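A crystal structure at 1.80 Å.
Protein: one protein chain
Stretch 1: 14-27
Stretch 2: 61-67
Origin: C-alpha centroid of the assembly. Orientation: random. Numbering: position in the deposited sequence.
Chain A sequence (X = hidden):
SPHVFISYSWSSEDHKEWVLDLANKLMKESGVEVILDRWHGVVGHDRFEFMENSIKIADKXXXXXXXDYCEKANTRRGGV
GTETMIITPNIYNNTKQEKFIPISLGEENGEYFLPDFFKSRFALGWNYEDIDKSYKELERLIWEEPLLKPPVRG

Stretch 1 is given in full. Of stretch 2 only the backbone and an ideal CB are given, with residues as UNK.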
# COMPACT_ATOMS: atom_id res chain seq x y z
N ASP A 14 -12.74 -12.02 -2.86
CA ASP A 14 -12.78 -11.09 -3.99
C ASP A 14 -11.73 -10.00 -3.84
O ASP A 14 -11.10 -9.58 -4.82
CB ASP A 14 -14.16 -10.44 -4.13
CG ASP A 14 -15.19 -11.38 -4.70
OD1 ASP A 14 -14.80 -12.46 -5.22
OD2 ASP A 14 -16.39 -11.04 -4.66
N HIS A 15 -11.52 -9.53 -2.62
CA HIS A 15 -10.54 -8.49 -2.39
C HIS A 15 -9.12 -9.03 -2.60
O HIS A 15 -8.29 -8.38 -3.22
CB HIS A 15 -10.68 -7.89 -1.00
CG HIS A 15 -9.71 -6.78 -0.73
ND1 HIS A 15 -9.73 -5.59 -1.43
CD2 HIS A 15 -8.69 -6.68 0.15
CE1 HIS A 15 -8.77 -4.80 -0.98
NE2 HIS A 15 -8.12 -5.44 -0.02
N LYS A 16 -8.87 -10.23 -2.08
CA LYS A 16 -7.59 -10.91 -2.33
C LYS A 16 -7.32 -11.04 -3.83
O LYS A 16 -6.19 -10.84 -4.28
CB LYS A 16 -7.56 -12.29 -1.67
CG LYS A 16 -7.50 -12.26 -0.14
CD LYS A 16 -7.73 -13.66 0.45
CE LYS A 16 -6.66 -14.64 0.01
NZ LYS A 16 -7.00 -16.04 0.40
N GLU A 17 -8.35 -11.36 -4.60
CA GLU A 17 -8.20 -11.53 -6.05
C GLU A 17 -7.92 -10.19 -6.74
O GLU A 17 -7.12 -10.13 -7.68
CB GLU A 17 -9.43 -12.21 -6.67
CG GLU A 17 -9.26 -12.49 -8.18
CD GLU A 17 -10.47 -13.13 -8.83
OE1 GLU A 17 -11.54 -13.17 -8.19
OE2 GLU A 17 -10.34 -13.57 -9.99
N TRP A 18 -8.57 -9.13 -6.28
CA TRP A 18 -8.30 -7.80 -6.84
C TRP A 18 -6.84 -7.40 -6.61
O TRP A 18 -6.18 -6.88 -7.51
CB TRP A 18 -9.25 -6.76 -6.23
CG TRP A 18 -9.12 -5.37 -6.82
CD1 TRP A 18 -9.84 -4.85 -7.87
CD2 TRP A 18 -8.22 -4.34 -6.41
NE1 TRP A 18 -9.44 -3.56 -8.12
CE2 TRP A 18 -8.45 -3.22 -7.23
CE3 TRP A 18 -7.25 -4.25 -5.41
CZ2 TRP A 18 -7.73 -2.03 -7.09
CZ3 TRP A 18 -6.53 -3.07 -5.27
CH2 TRP A 18 -6.78 -1.97 -6.11
N VAL A 19 -6.33 -7.66 -5.41
CA VAL A 19 -4.94 -7.33 -5.11
C VAL A 19 -3.99 -8.20 -5.94
O VAL A 19 -3.00 -7.70 -6.48
CB VAL A 19 -4.65 -7.46 -3.60
CG1 VAL A 19 -3.16 -7.29 -3.31
CG2 VAL A 19 -5.45 -6.40 -2.82
N LEU A 20 -4.28 -9.49 -6.03
CA LEU A 20 -3.49 -10.40 -6.86
C LEU A 20 -3.47 -9.95 -8.33
O LEU A 20 -2.41 -9.95 -8.98
CB LEU A 20 -4.01 -11.83 -6.74
CG LEU A 20 -3.26 -12.89 -7.56
CD1 LEU A 20 -1.82 -13.03 -7.08
CD2 LEU A 20 -3.98 -14.24 -7.51
N ASP A 21 -4.64 -9.58 -8.86
CA ASP A 21 -4.73 -9.09 -10.24
C ASP A 21 -3.88 -7.84 -10.43
O ASP A 21 -3.22 -7.67 -11.46
CB ASP A 21 -6.19 -8.78 -10.62
CG ASP A 21 -7.04 -10.01 -10.80
OD1 ASP A 21 -6.51 -11.14 -10.89
OD2 ASP A 21 -8.28 -9.85 -10.86
N LEU A 22 -3.89 -6.96 -9.43
CA LEU A 22 -3.10 -5.72 -9.48
C LEU A 22 -1.61 -6.03 -9.46
O LEU A 22 -0.83 -5.45 -10.22
CB LEU A 22 -3.45 -4.81 -8.31
CG LEU A 22 -2.75 -3.45 -8.37
CD1 LEU A 22 -3.28 -2.66 -9.57
CD2 LEU A 22 -2.95 -2.68 -7.09
N ALA A 23 -1.20 -6.96 -8.62
CA ALA A 23 0.19 -7.35 -8.55
C ALA A 23 0.71 -7.89 -9.89
O ALA A 23 1.73 -7.54 -10.38
CB ALA A 23 0.35 -8.40 -7.47
N ASN A 24 -0.11 -8.73 -10.50
CA ASN A 24 0.26 -9.32 -11.77
C ASN A 24 0.35 -8.23 -12.81
O ASN A 24 1.22 -8.21 -13.59
CB ASN A 24 -0.69 -10.41 -12.19
CG ASN A 24 -0.29 -11.76 -11.62
OD1 ASN A 24 0.75 -12.24 -11.87
ND2 ASN A 24 -1.11 -12.31 -10.85
N LYS A 25 -0.60 -7.35 -12.79
CA LYS A 25 -0.68 -6.30 -13.79
C LYS A 25 0.55 -5.38 -13.73
O LYS A 25 1.13 -5.04 -14.70
CB LYS A 25 -1.96 -5.51 -13.61
CG LYS A 25 -2.19 -4.47 -14.69
CD LYS A 25 -3.55 -3.84 -14.60
CE LYS A 25 -3.83 -2.82 -15.67
NZ LYS A 25 -5.07 -2.07 -15.48
N LEU A 26 0.90 -5.02 -12.50
CA LEU A 26 2.05 -4.18 -12.27
C LEU A 26 3.34 -4.79 -12.82
O LEU A 26 4.13 -4.10 -13.37
CB LEU A 26 2.24 -3.86 -10.79
CG LEU A 26 1.27 -2.89 -10.15
CD1 LEU A 26 1.33 -2.92 -8.62
CD2 LEU A 26 1.43 -1.53 -10.68
N MET A 27 3.50 -6.08 -12.64
CA MET A 27 4.70 -6.73 -13.12
C MET A 27 4.65 -6.88 -14.66
O MET A 27 5.61 -6.73 -15.33
CB MET A 27 4.93 -8.08 -12.44
CG MET A 27 5.32 -7.94 -10.98
SD MET A 27 6.22 -9.39 -10.31
CE MET A 27 7.60 -9.35 -11.34
N UNK A 61 5.59 1.51 -1.27
CA UNK A 61 4.68 0.64 -0.53
C UNK A 61 3.25 1.04 -0.88
O UNK A 61 2.81 2.15 -0.55
CB UNK A 61 4.92 0.73 0.98
N UNK A 62 2.52 0.16 -1.55
CA UNK A 62 1.12 0.44 -1.83
C UNK A 62 0.32 0.05 -0.59
O UNK A 62 0.47 -1.06 -0.07
CB UNK A 62 0.63 -0.31 -3.07
N UNK A 63 -0.52 0.96 -0.12
CA UNK A 63 -1.35 0.67 1.05
C UNK A 63 -2.77 0.56 0.54
O UNK A 63 -3.37 1.56 0.15
CB UNK A 63 -1.22 1.74 2.14
N UNK A 64 -3.29 -0.66 0.51
CA UNK A 64 -4.60 -0.90 -0.09
C UNK A 64 -5.68 -0.56 0.94
O UNK A 64 -6.02 -1.38 1.81
CB UNK A 64 -4.73 -2.35 -0.57
N UNK A 65 -6.20 0.64 0.84
CA UNK A 65 -7.10 1.14 1.86
C UNK A 65 -8.55 0.90 1.51
O UNK A 65 -9.24 1.81 1.04
CB UNK A 65 -6.86 2.63 2.09
N UNK A 66 -9.02 -0.32 1.73
CA UNK A 66 -10.46 -0.54 1.76
C UNK A 66 -10.96 -0.25 3.17
O UNK A 66 -10.16 0.07 4.06
CB UNK A 66 -10.81 -1.97 1.33
N UNK A 67 -12.27 -0.33 3.38
CA UNK A 67 -12.85 -0.00 4.68
C UNK A 67 -12.25 -0.88 5.78
O UNK A 67 -11.93 -0.39 6.87
CB UNK A 67 -14.37 -0.16 4.64

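Helix 14-27 runs at 152° to the strand of stretch 2, close to antiparallel, with the axes 11.5 Å apart at closest approach. Side chains must fill that gap, and alternation along the strand decides which positions can.

Position 61 has extended backbone angles (-123/114), and nothing of the helix lies near its ideal CB. Stretch 1 sets no demand here, and a beta-branched residue would suit the strand conformation. The deposited residue is Val-61, which takes no part in the contact.

At position 62 the CA-to-CB bond points toward the helix, yet no helix atom comes within 5.5 Å of the ideal CB. Ahead lie the methyl groups of Leu-22 and Leu-26, so the site calls for an apolar side chain long enough to bridge the space; leucine, isoleucine or methionine would all be reasonable. It is Leu-62, with chi1 m and chi2 t. Its CD1 lies 3.8 Å from Leu-26 CD1 and 4.4 Å from Leu-22 CD2, joining residues one helical turn apart.

Position 63 is again extended and beyond the reach of the helix. The backbone favours beta-branched residues without excluding others, and Val-63 occupies it.

Position 64 faces the helix at its nearest register, with its CA 8.2 Å from Val-19 CA. The ideal CB is 4.6 Å from His-15 NE2, 4.7 Å from Val-19 CG2 and 5.1 Å from Trp-18 CZ3. Two rings and a methyl suggest a compact, branched apolar side chain; valine, isoleucine or leucine could answer. Ile-64 is found. Its CG2 approaches His-15 CE1 at 3.5 Å, near the plane of the ring, and also packs 4.0 Å from Trp-18 CZ3 and 4.2 Å from Val-19 CG2.

Position 65 points away from the helix, which therefore selects nothing there. Cys-65 makes no contact with it.

Position 66 turns back toward the helix, its ideal CB 4.2 Å from His-15 CE1. Its angles (-86/177), followed by helical ones at 67 (-58/-42), suit an N-cap: aspartate, asparagine, serine or threonine. Asp-66 does cap a backbone N just beyond the stretch. Its OD2 sits over one face of the His-15 ring, 3.5 Å from NE2, but the angle is too poor for a hydrogen bond. A water makes the link instead, donating to Asp-66 OD1 at 2.9 Å and Ile-64 O at 2.8 Å while hydrogen-bonding His-15 NE2 at 2.9 Å.

Position 67 is out of reach, leaving a polar or charged residue free to extend. Lys-67 contributes nothing to this contact; its NZ is hydrogen-bonded elsewhere in the structure.

Stretch 2 (61-67) VLVICDK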
# COMPACT_ATOMS: atom_id res chain seq x y z
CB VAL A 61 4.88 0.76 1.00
CG1 VAL A 61 3.84 -0.08 1.74
CG2 VAL A 61 6.29 0.32 1.40
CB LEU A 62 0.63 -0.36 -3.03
CG LEU A 62 1.44 -0.24 -4.32
CD1 LEU A 62 0.69 -0.85 -5.51
CD2 LEU A 62 1.84 1.22 -4.60
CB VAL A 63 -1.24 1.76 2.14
CG1 VAL A 63 -1.96 1.29 3.40
CG2 VAL A 63 0.21 2.06 2.46
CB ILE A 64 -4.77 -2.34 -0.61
CG1 ILE A 64 -3.62 -2.70 -1.55
CG2 ILE A 64 -6.12 -2.50 -1.29
CD1 ILE A 64 -3.40 -1.70 -2.70
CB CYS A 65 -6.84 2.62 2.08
SG CYS A 65 -5.24 2.98 2.83
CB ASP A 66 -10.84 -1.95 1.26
CG ASP A 66 -10.24 -3.08 2.10
OD1 ASP A 66 -9.30 -2.84 2.90
OD2 ASP A 66 -10.70 -4.22 1.93
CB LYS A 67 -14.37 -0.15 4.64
CG LYS A 67 -15.04 0.04 5.99
CD LYS A 67 -16.55 0.15 5.84
CE LYS A 67 -16.99 1.60 5.92
NZ LYS A 67 -18.43 1.80 5.57
O HOH W 1 -6.76 -4.09 2.11
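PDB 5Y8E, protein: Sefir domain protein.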